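Local coordinates for protein ZYG-9 (Caenorhabditis elegans, PDB 2OF3) that organises microtubules and spindle poles during mitosis and meiosis in one-cell embryos and is required for default nuclear positioning in oocytes, at residues W26-P31 with T93-F97; L67-V71 with K106-L110; L81-S85 with V113-I118; F133-L138 with I155-L159; M168-L173 with V190-Y194. All blocks are in the same frame, centred on the assembly; numbering follows the deposited sequence.

Contact 1. Residues W26-P31 with T93-F97; sequences WNFQAP and TLRFF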
# COMPACT_ATOMS: atom_id res chain seq x y z
N TRP A 26 2.71 1.35 14.35
CA TRP A 26 3.26 0.40 13.40
C TRP A 26 3.99 1.19 12.31
O TRP A 26 3.48 1.40 11.18
CB TRP A 26 2.09 -0.38 12.83
CG TRP A 26 2.48 -1.75 12.37
CD1 TRP A 26 2.65 -2.15 11.09
CD2 TRP A 26 2.72 -2.91 13.19
NE1 TRP A 26 2.93 -3.49 11.05
CE2 TRP A 26 3.00 -3.97 12.33
CE3 TRP A 26 2.67 -3.14 14.58
CZ2 TRP A 26 3.31 -5.27 12.79
CZ3 TRP A 26 2.98 -4.42 15.05
CH2 TRP A 26 3.25 -5.48 14.16
N ASN A 27 5.18 1.68 12.66
CA ASN A 27 5.89 2.65 11.80
C ASN A 27 7.40 2.40 11.83
O ASN A 27 8.18 3.31 11.54
CB ASN A 27 5.53 4.10 12.21
CG ASN A 27 6.04 4.45 13.63
OD1 ASN A 27 6.62 3.61 14.37
ND2 ASN A 27 5.84 5.69 14.02
N PHE A 28 7.79 1.17 12.16
CA PHE A 28 9.18 0.76 12.18
C PHE A 28 9.83 0.75 10.79
O PHE A 28 9.15 0.71 9.77
CB PHE A 28 9.31 -0.64 12.79
CG PHE A 28 8.31 -1.65 12.27
CD1 PHE A 28 8.46 -2.25 10.98
CD2 PHE A 28 7.22 -2.05 13.05
CE1 PHE A 28 7.55 -3.18 10.47
CE2 PHE A 28 6.31 -3.02 12.54
CZ PHE A 28 6.47 -3.56 11.24
N GLN A 29 11.16 0.74 10.75
CA GLN A 29 11.88 0.58 9.52
C GLN A 29 12.00 -0.90 9.24
O GLN A 29 12.04 -1.31 8.09
CB GLN A 29 13.29 1.17 9.67
CG GLN A 29 13.31 2.67 9.86
CD GLN A 29 12.65 3.41 8.67
OE1 GLN A 29 12.80 2.99 7.52
NE2 GLN A 29 11.91 4.50 8.95
N ALA A 30 12.10 -1.69 10.30
CA ALA A 30 12.13 -3.14 10.19
C ALA A 30 11.48 -3.62 11.49
O ALA A 30 11.59 -2.94 12.51
CB ALA A 30 13.56 -3.65 10.08
N PRO A 31 10.77 -4.76 11.45
CA PRO A 31 10.03 -5.23 12.65
C PRO A 31 10.94 -5.38 13.88
O PRO A 31 12.08 -5.78 13.74
CB PRO A 31 9.50 -6.58 12.23
CG PRO A 31 9.45 -6.52 10.72
CD PRO A 31 10.57 -5.65 10.29
N THR A 93 2.34 -7.51 7.06
CA THR A 93 3.50 -6.66 6.86
C THR A 93 4.79 -7.31 7.37
O THR A 93 5.86 -7.04 6.82
CB THR A 93 3.39 -5.22 7.51
OG1 THR A 93 3.32 -5.36 8.93
CG2 THR A 93 2.14 -4.49 7.03
N LEU A 94 4.70 -8.14 8.42
CA LEU A 94 5.86 -8.87 8.95
C LEU A 94 6.41 -9.83 7.89
O LEU A 94 7.65 -9.96 7.73
CB LEU A 94 5.47 -9.64 10.22
CG LEU A 94 4.98 -8.87 11.45
CD1 LEU A 94 4.77 -9.86 12.56
CD2 LEU A 94 5.98 -7.82 11.86
N ARG A 95 5.50 -10.47 7.17
CA ARG A 95 5.83 -11.28 6.00
C ARG A 95 6.44 -10.53 4.86
O ARG A 95 7.16 -11.12 4.08
CB ARG A 95 4.63 -12.07 5.47
CG ARG A 95 3.93 -12.91 6.52
CD ARG A 95 4.90 -13.93 7.14
NE ARG A 95 4.70 -13.85 8.57
CZ ARG A 95 5.61 -13.59 9.48
NH1 ARG A 95 6.87 -13.46 9.17
NH2 ARG A 95 5.24 -13.52 10.72
N PHE A 96 6.22 -9.23 4.74
CA PHE A 96 6.90 -8.43 3.72
C PHE A 96 8.41 -8.28 3.91
O PHE A 96 9.11 -7.88 2.98
CB PHE A 96 6.25 -7.02 3.55
CG PHE A 96 4.82 -7.07 3.07
CD1 PHE A 96 4.29 -8.22 2.47
CD2 PHE A 96 3.97 -5.97 3.24
CE1 PHE A 96 2.94 -8.29 2.04
CE2 PHE A 96 2.62 -6.01 2.82
CZ PHE A 96 2.10 -7.19 2.21
N PHE A 97 8.93 -8.61 5.09
CA PHE A 97 10.36 -8.45 5.36
C PHE A 97 11.19 -9.74 5.13
O PHE A 97 12.41 -9.71 5.00
CB PHE A 97 10.53 -7.88 6.78
CG PHE A 97 10.22 -6.41 6.84
CD1 PHE A 97 11.22 -5.47 6.65
CD2 PHE A 97 8.91 -5.98 7.00
CE1 PHE A 97 10.95 -4.12 6.65
CE2 PHE A 97 8.62 -4.59 7.04
CZ PHE A 97 9.65 -3.66 6.86
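A first torsion of -153° turns the indole of Trp-26 away from its own backbone N and toward Thr-93, whose hydroxyl, with chi1 at 65°, stands between that residue's backbone N and carbonyl carbon. Trp-26 NE1 then donates to Thr-93 OG1 at 2.9 Å. The bond is nearly straight, 167° at the hydrogen, and the oxygen lies in the indole plane. Thr-93 OG1 is also bonded to Lys-90 O, so the hydroxyl is gripped twice. Further along the indole, Trp-26 CZ2 meets Leu-94 CD2 at 3.8 Å, and Pro-31 CB packs on that same methyl. Pro-31 CD sits over the centre of the Phe-97 ring, 3.6 Å from its centroid, in a CH-pi contact. Phe-28, one edge of its ring over an indole face, turns another edge atom, CE1, to Phe-97 CE2 at 3.9 Å. A serine in place of Phe-97 would probably cost Pro-31 CD its CH-pi partner and open a gap beside Phe-28 CE1. Tyr-136, bonded to Phe-28 O, ties the loop to helix 127-139. This is a loop folded over the C-terminal end of helix 85-95 in the all-helical, HEAT-like array of a TOG domain.

Contact 2. Residues L67-V71 with K106-L110; sequences LDSLV and KVLEL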
# COMPACT_ATOMS: atom_id res chain seq x y z
N LEU A 67 -2.27 -19.13 6.76
CA LEU A 67 -2.83 -18.45 5.59
C LEU A 67 -4.01 -19.17 4.90
O LEU A 67 -5.00 -18.54 4.48
CB LEU A 67 -1.71 -18.14 4.59
CG LEU A 67 -0.83 -16.91 4.97
CD1 LEU A 67 0.59 -17.00 4.44
CD2 LEU A 67 -1.51 -15.57 4.58
N ASP A 68 -3.90 -20.50 4.78
CA ASP A 68 -4.95 -21.32 4.25
C ASP A 68 -6.24 -21.26 5.11
O ASP A 68 -7.34 -21.07 4.60
CB ASP A 68 -4.43 -22.77 4.13
CG ASP A 68 -5.49 -23.74 3.64
OD1 ASP A 68 -5.67 -23.86 2.38
OD2 ASP A 68 -6.17 -24.38 4.51
N SER A 69 -6.09 -21.40 6.42
CA SER A 69 -7.22 -21.26 7.31
C SER A 69 -7.84 -19.87 7.18
O SER A 69 -9.06 -19.74 7.26
CB SER A 69 -6.78 -21.41 8.78
OG SER A 69 -6.33 -22.71 9.06
N LEU A 70 -7.00 -18.84 7.06
CA LEU A 70 -7.50 -17.45 7.08
C LEU A 70 -8.21 -17.16 5.77
O LEU A 70 -9.31 -16.55 5.75
CB LEU A 70 -6.34 -16.45 7.36
CG LEU A 70 -5.76 -16.34 8.79
CD1 LEU A 70 -4.53 -15.50 8.84
CD2 LEU A 70 -6.79 -15.75 9.75
N VAL A 71 -7.61 -17.59 4.65
CA VAL A 71 -8.23 -17.39 3.32
C VAL A 71 -9.61 -18.09 3.24
O VAL A 71 -10.56 -17.50 2.73
CB VAL A 71 -7.26 -17.70 2.14
CG1 VAL A 71 -7.99 -18.02 0.86
CG2 VAL A 71 -6.29 -16.53 1.92
N LYS A 106 0.74 -16.19 -1.12
CA LYS A 106 -0.43 -16.44 -0.28
C LYS A 106 -0.74 -15.27 0.66
O LYS A 106 -1.89 -15.08 1.03
CB LYS A 106 -0.26 -17.67 0.63
CG LYS A 106 -0.17 -19.04 -0.10
CD LYS A 106 -1.46 -19.32 -0.86
CE LYS A 106 -1.24 -20.41 -1.92
NZ LYS A 106 -2.57 -21.04 -2.13
N VAL A 107 0.30 -14.57 1.11
CA VAL A 107 0.08 -13.34 1.90
C VAL A 107 -0.69 -12.34 1.07
O VAL A 107 -1.66 -11.79 1.53
CB VAL A 107 1.40 -12.73 2.39
CG1 VAL A 107 1.15 -11.32 2.93
CG2 VAL A 107 2.08 -13.64 3.45
N LEU A 108 -0.30 -12.16 -0.20
CA LEU A 108 -0.96 -11.16 -1.03
C LEU A 108 -2.38 -11.53 -1.34
O LEU A 108 -3.24 -10.67 -1.48
CB LEU A 108 -0.16 -10.86 -2.30
CG LEU A 108 1.22 -10.26 -1.95
CD1 LEU A 108 1.95 -10.23 -3.27
CD2 LEU A 108 1.09 -8.83 -1.39
N GLU A 109 -2.65 -12.84 -1.43
CA GLU A 109 -4.01 -13.33 -1.63
C GLU A 109 -4.84 -13.01 -0.43
O GLU A 109 -5.99 -12.57 -0.58
CB GLU A 109 -3.96 -14.82 -1.86
CG GLU A 109 -5.24 -15.52 -1.90
CD GLU A 109 -5.03 -17.04 -2.05
OE1 GLU A 109 -3.90 -17.49 -2.40
OE2 GLU A 109 -6.00 -17.78 -1.84
N LEU A 110 -4.29 -13.21 0.77
CA LEU A 110 -5.01 -12.77 1.99
C LEU A 110 -5.25 -11.25 2.01
O LEU A 110 -6.36 -10.81 2.34
CB LEU A 110 -4.34 -13.23 3.30
CG LEU A 110 -5.10 -12.88 4.59
CD1 LEU A 110 -6.55 -13.46 4.59
CD2 LEU A 110 -4.33 -13.37 5.80
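Leu-67 is the main bump on its helix: its two methyls part over the surface formed by Lys-106, Val-107 and Leu-110. CD1 leans on Val-107 CG2 at 3.8 Å and reaches the CB of Lys-106, whereas CD2 settles above the backbone, 3.6 Å from Lys-106 O, with Leu-110 CB close by. The reverse bump is Leu-110. With its CG anti to the backbone N (chi1 -176°), it extends into the hollow bounded by Leu-67, Leu-70 and Val-71, and its CD2 meets Leu-70 CD1 at 3.7 Å and Leu-67 CD2 at 3.8 Å. Val-71 fills the neighbouring dip, CG2 lying 4.0 Å from Leu-110 CA and CG1 3.4 Å from Glu-109 OE2. That carboxylate passes the valine at about a right angle; its other oxygen forms a long salt bridge to Lys-106 within the helix. An alanine at Leu-67 would probably open a gap above Lys-106 O, cost Val-107 CG2 its partner in helix 60-76, and leave Leu-110 CD2 only Leu-70 of its two leucine neighbours. Helix 85-95 supplies Leu-88 to Leu-70 and Trp-91 to Leu-67. Axes 9.9 Å apart and 22° from parallel fit the side-by-side helices of one layer in a HEAT-like TOG array.

Contact 3. Residues L81-S85 with V113-I118; sequences LLSNS and VIVELI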
# COMPACT_ATOMS: atom_id res chain seq x y z
N LEU A 81 -12.59 -11.92 9.39
CA LEU A 81 -11.54 -11.19 8.69
C LEU A 81 -11.73 -9.68 8.79
O LEU A 81 -10.74 -9.00 9.01
CB LEU A 81 -11.45 -11.62 7.20
CG LEU A 81 -11.20 -13.12 6.95
CD1 LEU A 81 -11.18 -13.34 5.43
CD2 LEU A 81 -9.85 -13.59 7.51
N LEU A 82 -12.97 -9.17 8.61
CA LEU A 82 -13.26 -7.75 8.78
C LEU A 82 -12.99 -7.22 10.20
O LEU A 82 -12.35 -6.15 10.36
CB LEU A 82 -14.73 -7.44 8.45
CG LEU A 82 -14.95 -7.26 6.97
CD1 LEU A 82 -16.45 -7.30 6.80
CD2 LEU A 82 -14.33 -5.89 6.42
N SER A 83 -13.49 -7.95 11.21
CA SER A 83 -13.36 -7.54 12.62
C SER A 83 -11.89 -7.39 13.00
O SER A 83 -11.56 -6.57 13.85
CB SER A 83 -13.94 -8.61 13.55
OG SER A 83 -15.35 -8.64 13.46
N ASN A 84 -11.04 -8.19 12.37
CA ASN A 84 -9.61 -8.28 12.71
C ASN A 84 -8.69 -7.82 11.60
O ASN A 84 -7.50 -8.11 11.63
CB ASN A 84 -9.28 -9.74 13.17
CG ASN A 84 -9.99 -10.06 14.42
OD1 ASN A 84 -9.65 -9.54 15.50
ND2 ASN A 84 -11.05 -10.84 14.31
N SER A 85 -9.23 -7.07 10.65
CA SER A 85 -8.50 -6.66 9.45
C SER A 85 -7.23 -5.91 9.80
O SER A 85 -6.17 -6.16 9.18
CB SER A 85 -9.34 -5.78 8.53
OG SER A 85 -9.62 -4.47 9.09
N VAL A 113 -8.17 -10.32 -0.35
CA VAL A 113 -9.47 -10.71 0.16
C VAL A 113 -9.91 -9.72 1.22
O VAL A 113 -11.07 -9.29 1.25
CB VAL A 113 -9.33 -12.18 0.72
CG1 VAL A 113 -10.26 -12.49 1.83
CG2 VAL A 113 -9.47 -13.23 -0.43
N ILE A 114 -9.00 -9.35 2.12
CA ILE A 114 -9.31 -8.41 3.21
C ILE A 114 -9.71 -7.02 2.67
O ILE A 114 -10.75 -6.48 3.06
CB ILE A 114 -8.13 -8.31 4.26
CG1 ILE A 114 -8.06 -9.56 5.15
CG2 ILE A 114 -8.31 -7.08 5.19
CD1 ILE A 114 -6.75 -9.62 5.92
N VAL A 115 -8.92 -6.46 1.76
CA VAL A 115 -9.24 -5.11 1.23
C VAL A 115 -10.50 -5.09 0.33
O VAL A 115 -11.26 -4.11 0.36
CB VAL A 115 -8.00 -4.39 0.56
CG1 VAL A 115 -6.85 -4.35 1.53
CG2 VAL A 115 -7.57 -5.13 -0.74
N GLU A 116 -10.74 -6.19 -0.39
CA GLU A 116 -12.06 -6.38 -1.08
C GLU A 116 -13.26 -6.45 -0.15
O GLU A 116 -14.25 -5.80 -0.43
CB GLU A 116 -12.03 -7.60 -1.96
CG GLU A 116 -11.45 -7.21 -3.29
CD GLU A 116 -11.17 -8.41 -4.17
OE1 GLU A 116 -11.22 -9.57 -3.66
OE2 GLU A 116 -10.85 -8.16 -5.35
N LEU A 117 -13.14 -7.15 0.99
CA LEU A 117 -14.21 -7.15 1.98
C LEU A 117 -14.41 -5.81 2.63
O LEU A 117 -15.56 -5.38 2.85
CB LEU A 117 -13.92 -8.18 3.10
CG LEU A 117 -14.21 -9.67 2.80
CD1 LEU A 117 -13.52 -10.57 3.90
CD2 LEU A 117 -15.72 -9.84 2.75
N ILE A 118 -13.31 -5.10 2.93
CA ILE A 118 -13.43 -3.72 3.42
C ILE A 118 -14.14 -2.87 2.38
O ILE A 118 -15.11 -2.12 2.71
CB ILE A 118 -12.04 -3.14 3.77
CG1 ILE A 118 -11.43 -3.86 4.97
CG2 ILE A 118 -12.10 -1.56 4.01
CD1 ILE A 118 -9.86 -3.54 5.16
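No aromatic ring takes part where Leu-82 meets Leu-117 and Ile-118; the flat group that matters is the peptide joining the latter two. Leu-82 CD2 lies over one face of this peptide, 3.8 Å from Leu-117 C and 3.7 Å from Ile-118 N, so a methyl is set against the bare backbone of helix 101-120. The same methyl also reaches Ile-118 CG1 at 3.8 Å. Leu-82 leaves its CA across the contact, not straight at it, and the far end of the side chain makes up the distance.

Leu-81 works one step along. Its CD1 rests against two branches of the opposite helix, Val-113 CG1 at 3.8 Å and Leu-117 CD1 at 3.9 Å, while its CB also approaches the leucine methyl. At the other end, past the turn that separates helix 78-83 from helix 85-95, Ser-85 offers its CB to Ile-114 CG2 at 3.7 Å. The chi1 of 69° holds Ser-85 OG between the residue's backbone N and carbonyl carbon, where it is bonded to Lys-11 NZ, although Ile-118 CD1 stands 4.0 Å from that oxygen.

Around this patch Leu-88 of helix 85-95 touches both Leu-81 and Ile-114, and Ala-74 of helix 60-76 meets Leu-81 and Val-113. Chemically, then, the two segments are joined by dispersion and the exclusion of water alone, mostly through branched aliphatic groups; the buried serine hydroxyl takes its polar partner from Lys-11, so the N-terminal helix 10-19 is pinned to the turn by polar bonds while helix 101-120 packs against the turn by shape.

Contact 4. Residues F133-L138 with I155-L159; sequences FVPYLL and IVNVL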
# COMPACT_ATOMS: atom_id res chain seq x y z
N PHE A 133 -0.47 -0.20 7.11
CA PHE A 133 -0.39 -1.24 6.08
C PHE A 133 0.28 -0.75 4.78
O PHE A 133 1.21 -1.39 4.27
CB PHE A 133 -1.78 -1.84 5.75
CG PHE A 133 -1.71 -2.92 4.66
CD1 PHE A 133 -0.92 -4.07 4.83
CD2 PHE A 133 -2.42 -2.79 3.49
CE1 PHE A 133 -0.85 -5.10 3.82
CE2 PHE A 133 -2.35 -3.81 2.47
CZ PHE A 133 -1.55 -4.93 2.65
N VAL A 134 -0.24 0.34 4.24
CA VAL A 134 0.13 0.80 2.90
C VAL A 134 1.61 1.05 2.70
O VAL A 134 2.12 0.60 1.69
CB VAL A 134 -0.77 2.00 2.42
CG1 VAL A 134 -0.29 2.55 0.99
CG2 VAL A 134 -2.22 1.53 2.36
N PRO A 135 2.32 1.77 3.61
CA PRO A 135 3.74 1.99 3.41
C PRO A 135 4.54 0.71 3.26
O PRO A 135 5.56 0.68 2.49
CB PRO A 135 4.15 2.84 4.64
CG PRO A 135 2.92 3.60 4.96
CD PRO A 135 1.85 2.52 4.78
N TYR A 136 4.10 -0.36 3.93
CA TYR A 136 4.84 -1.63 3.79
C TYR A 136 4.45 -2.37 2.54
O TYR A 136 5.30 -3.02 1.94
CB TYR A 136 4.63 -2.53 5.00
CG TYR A 136 5.08 -1.82 6.24
CD1 TYR A 136 6.44 -1.69 6.50
CD2 TYR A 136 4.15 -1.24 7.11
CE1 TYR A 136 6.90 -0.97 7.64
CE2 TYR A 136 4.57 -0.50 8.27
CZ TYR A 136 5.94 -0.40 8.50
OH TYR A 136 6.35 0.29 9.60
N LEU A 137 3.17 -2.29 2.16
CA LEU A 137 2.73 -2.93 0.90
C LEU A 137 3.48 -2.32 -0.26
O LEU A 137 3.82 -3.05 -1.23
CB LEU A 137 1.23 -2.77 0.67
CG LEU A 137 0.67 -3.28 -0.67
CD1 LEU A 137 0.57 -4.83 -0.67
CD2 LEU A 137 -0.66 -2.64 -0.86
N LEU A 138 3.75 -1.01 -0.19
CA LEU A 138 4.49 -0.33 -1.26
C LEU A 138 5.93 -0.79 -1.42
O LEU A 138 6.50 -0.68 -2.53
CB LEU A 138 4.38 1.21 -1.13
CG LEU A 138 2.98 1.76 -1.30
CD1 LEU A 138 3.02 3.25 -1.08
CD2 LEU A 138 2.39 1.43 -2.66
N ILE A 155 -3.93 -4.99 -5.34
CA ILE A 155 -4.31 -4.59 -3.94
C ILE A 155 -4.29 -3.06 -3.79
O ILE A 155 -5.18 -2.49 -3.22
CB ILE A 155 -3.41 -5.27 -2.85
CG1 ILE A 155 -3.58 -6.77 -2.84
CG2 ILE A 155 -3.64 -4.67 -1.42
CD1 ILE A 155 -2.28 -7.46 -2.44
N VAL A 156 -3.29 -2.39 -4.34
CA VAL A 156 -3.25 -0.93 -4.32
C VAL A 156 -4.51 -0.37 -4.96
O VAL A 156 -5.05 0.62 -4.49
CB VAL A 156 -2.00 -0.42 -5.02
CG1 VAL A 156 -2.06 1.12 -5.14
CG2 VAL A 156 -0.74 -0.81 -4.21
N ASN A 157 -4.98 -0.94 -6.08
CA ASN A 157 -6.17 -0.43 -6.80
C ASN A 157 -7.45 -0.54 -5.97
O ASN A 157 -8.31 0.35 -6.01
CB ASN A 157 -6.37 -1.17 -8.16
CG ASN A 157 -5.35 -0.75 -9.22
OD1 ASN A 157 -4.65 0.28 -9.08
ND2 ASN A 157 -5.25 -1.55 -10.31
N VAL A 158 -7.58 -1.60 -5.18
CA VAL A 158 -8.72 -1.69 -4.21
C VAL A 158 -8.62 -0.62 -3.09
O VAL A 158 -9.59 0.09 -2.79
CB VAL A 158 -8.84 -3.12 -3.61
CG1 VAL A 158 -10.01 -3.22 -2.65
CG2 VAL A 158 -9.00 -4.16 -4.76
N LEU A 159 -7.44 -0.48 -2.48
CA LEU A 159 -7.23 0.52 -1.45
C LEU A 159 -7.45 1.93 -1.94
O LEU A 159 -7.90 2.78 -1.19
CB LEU A 159 -5.80 0.40 -0.89
CG LEU A 159 -5.54 -0.77 0.04
CD1 LEU A 159 -4.03 -1.07 0.16
CD2 LEU A 159 -6.15 -0.44 1.40
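Phe-133 begins the contact: with CG anti to the backbone N (chi1 180°) its ring reaches toward the other helix and presents an edge, CE2 lying 4.0 Å from Leu-159 CD1 and 4.2 Å from Ile-155 CG2, both near the ring plane. Val-134 slides past Leu-159 in the opposite direction, CG2 to CD1 at 3.9 Å. The helix is kinked here, the backbone N atoms of Pro-135 and Tyr-136 lacking bonds to the preceding turn. Leu-137 lays its CB over the rim of one face of the Phe-133 ring, backing it from within the helix, and carries the centre of the contact with a single methyl: CD2 touches Ile-155 CG2 at 3.6 Å, Val-156 CG2 at 3.8 Å and Leu-159 CD1 at 3.9 Å. Leu-138 closes the row, its side chain crossing that of Val-156 at about a right angle, CD2 toward CG2. The segments form an antiparallel helical hairpin, 154° between directions and 11.6 Å between axes, consistent with the HEAT-like architecture of TOG domains; all seven touching residues are buried. Helix 101-120 flanks them through Leu-108 on Ile-155 and Cys-111 on Phe-133; helix 85-95 adds Leu-89, and helix 165-174 packs Met-168 on Val-134.

Contact 5. Residues M168-L173 with V190-Y194; sequences MTPMLL and VIEYY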
# COMPACT_ATOMS: atom_id res chain seq x y z
N MET A 168 -4.04 8.59 -0.34
CA MET A 168 -3.01 7.65 -0.82
C MET A 168 -1.74 8.33 -1.30
O MET A 168 -0.63 7.83 -1.09
CB MET A 168 -3.59 6.79 -1.95
CG MET A 168 -4.59 5.62 -1.51
SD MET A 168 -3.93 4.28 -0.49
CE MET A 168 -3.08 3.39 -1.76
N THR A 169 -1.88 9.49 -1.95
CA THR A 169 -0.77 10.12 -2.69
C THR A 169 0.41 10.48 -1.83
O THR A 169 1.54 10.24 -2.26
CB THR A 169 -1.26 11.29 -3.54
OG1 THR A 169 -2.21 10.77 -4.47
CG2 THR A 169 -0.11 12.01 -4.33
N PRO A 170 0.20 11.04 -0.61
CA PRO A 170 1.36 11.33 0.26
C PRO A 170 2.27 10.09 0.54
O PRO A 170 3.52 10.22 0.62
CB PRO A 170 0.69 11.81 1.58
CG PRO A 170 -0.66 12.32 1.18
CD PRO A 170 -1.09 11.49 -0.01
N MET A 171 1.67 8.90 0.67
CA MET A 171 2.43 7.67 0.91
C MET A 171 3.12 7.25 -0.39
O MET A 171 4.25 6.77 -0.35
CB MET A 171 1.48 6.55 1.39
CG MET A 171 1.02 6.74 2.92
SD MET A 171 -0.15 5.57 3.60
CE MET A 171 -1.48 5.77 2.53
N LEU A 172 2.44 7.41 -1.53
CA LEU A 172 3.04 7.13 -2.84
C LEU A 172 4.19 8.09 -3.11
O LEU A 172 5.24 7.64 -3.60
CB LEU A 172 2.01 7.19 -3.95
CG LEU A 172 1.02 6.04 -3.93
CD1 LEU A 172 -0.17 6.50 -4.73
CD2 LEU A 172 1.66 4.75 -4.53
N LEU A 173 4.04 9.38 -2.76
CA LEU A 173 5.16 10.36 -2.85
C LEU A 173 6.30 9.99 -1.97
O LEU A 173 7.49 10.04 -2.39
CB LEU A 173 4.70 11.84 -2.63
CG LEU A 173 3.71 12.41 -3.66
CD1 LEU A 173 3.13 13.75 -3.18
CD2 LEU A 173 4.35 12.59 -5.12
N VAL A 190 1.01 4.66 -10.32
CA VAL A 190 -0.25 4.84 -9.57
C VAL A 190 -0.68 6.35 -9.56
O VAL A 190 -1.84 6.68 -9.87
CB VAL A 190 -0.17 4.28 -8.12
CG1 VAL A 190 -1.54 4.48 -7.40
CG2 VAL A 190 0.18 2.76 -8.15
N ILE A 191 0.25 7.25 -9.23
CA ILE A 191 -0.03 8.68 -9.34
C ILE A 191 -0.48 9.05 -10.73
O ILE A 191 -1.46 9.77 -10.87
CB ILE A 191 1.18 9.50 -8.91
CG1 ILE A 191 1.48 9.27 -7.39
CG2 ILE A 191 0.98 11.02 -9.28
CD1 ILE A 191 2.89 9.76 -6.88
N GLU A 192 0.17 8.54 -11.77
CA GLU A 192 -0.27 8.85 -13.11
C GLU A 192 -1.74 8.41 -13.32
O GLU A 192 -2.55 9.13 -13.90
CB GLU A 192 0.65 8.19 -14.14
CG GLU A 192 0.20 8.52 -15.55
CD GLU A 192 0.81 7.65 -16.62
OE1 GLU A 192 1.80 6.91 -16.34
OE2 GLU A 192 0.29 7.73 -17.76
N TYR A 193 -2.10 7.24 -12.83
CA TYR A 193 -3.44 6.75 -12.98
C TYR A 193 -4.50 7.59 -12.23
O TYR A 193 -5.60 7.81 -12.72
CB TYR A 193 -3.40 5.31 -12.53
CG TYR A 193 -4.69 4.62 -12.20
CD1 TYR A 193 -5.58 4.20 -13.20
CD2 TYR A 193 -4.97 4.32 -10.87
CE1 TYR A 193 -6.78 3.50 -12.84
CE2 TYR A 193 -6.11 3.65 -10.52
CZ TYR A 193 -7.02 3.23 -11.49
OH TYR A 193 -8.15 2.53 -11.04
N TYR A 194 -4.15 8.07 -11.03
CA TYR A 194 -5.03 8.99 -10.29
C TYR A 194 -5.33 10.26 -11.10
O TYR A 194 -6.47 10.76 -11.15
CB TYR A 194 -4.35 9.38 -8.98
CG TYR A 194 -4.22 8.29 -7.92
CD1 TYR A 194 -4.92 7.08 -8.01
CD2 TYR A 194 -3.45 8.53 -6.76
CE1 TYR A 194 -4.81 6.10 -6.98
CE2 TYR A 194 -3.33 7.58 -5.76
CZ TYR A 194 -4.01 6.37 -5.86
OH TYR A 194 -3.86 5.45 -4.82
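Leu-172 and Tyr-194 meet inside an antiparallel helical hairpin of the kind found in HEAT-like TOG domains, helix 165-174 being followed in the chain by helix 181-198. The short segments are 10.8 Å apart at their axes and run at 149° to each other.

Apolar packing makes up most of the contact. Leu-172 CD1 fits against two groups of the other helix, Tyr-194 CE2 at 3.5 Å and Val-190 CG1 at 3.6 Å. Beside it Ile-191, its CG1 beside the backbone N (chi1 -65°), extends CD1 back toward the first helix, where this methyl meets Leu-173 CD2 at 3.6 Å and Leu-172 CB at 4.0 Å. The branches thus interlock, a leucine reaching one way and an isoleucine the other. Helix 208-212 adds Val-208, which touches both Thr-169 and Ile-191, and Leu-138 of helix 127-139 leans on Leu-172.

Contacts of the aromatic ring form a second group. Thr-169 OG1 stands at the edge of Tyr-194, near its plane and 3.4 Å from CD2, and the carbonyl oxygen Val-190 O lies above one face toward the rim.

Polar atoms look outward from the pair for their bonds. Thr-169 OG1 is bonded to Pro-165 O in its own helix, while the buried hydroxyl of Tyr-194 is bonded to Ser-160 OG, which satisfies it and probably limits the swing of the ring. The same hydroxyl is packed by carbon: Met-168, bent at both chi2 and chi3, curls round it, Tyr-194 OH lying 3.2 Å from Met-168 CB and 3.4 Å from Met-168 CG.

The five contacts follow the elongated array of helices. Contacts 1, 2 and 3 interleave along the chain, each joining an earlier element to helix 85-95 or helix 101-120; contacts 4 and 5 follow in series. Contacts 2 and 3 both use helix 101-120, with centres about 12 Å apart. Contact 4 lies about 2 Å from the centre of the chain and touches all the others: Phe-96 and Tyr-136 join it to contact 1, Leu-108 to contact 2, Val-115 to contact 3, and Met-171 to contact 5, about 11 Å away between centres. Contacts 2 and 5 lie farthest apart, about 26 Å between centres. The touching contacts are consistent with a hydrophobic interior running along the TOG domain.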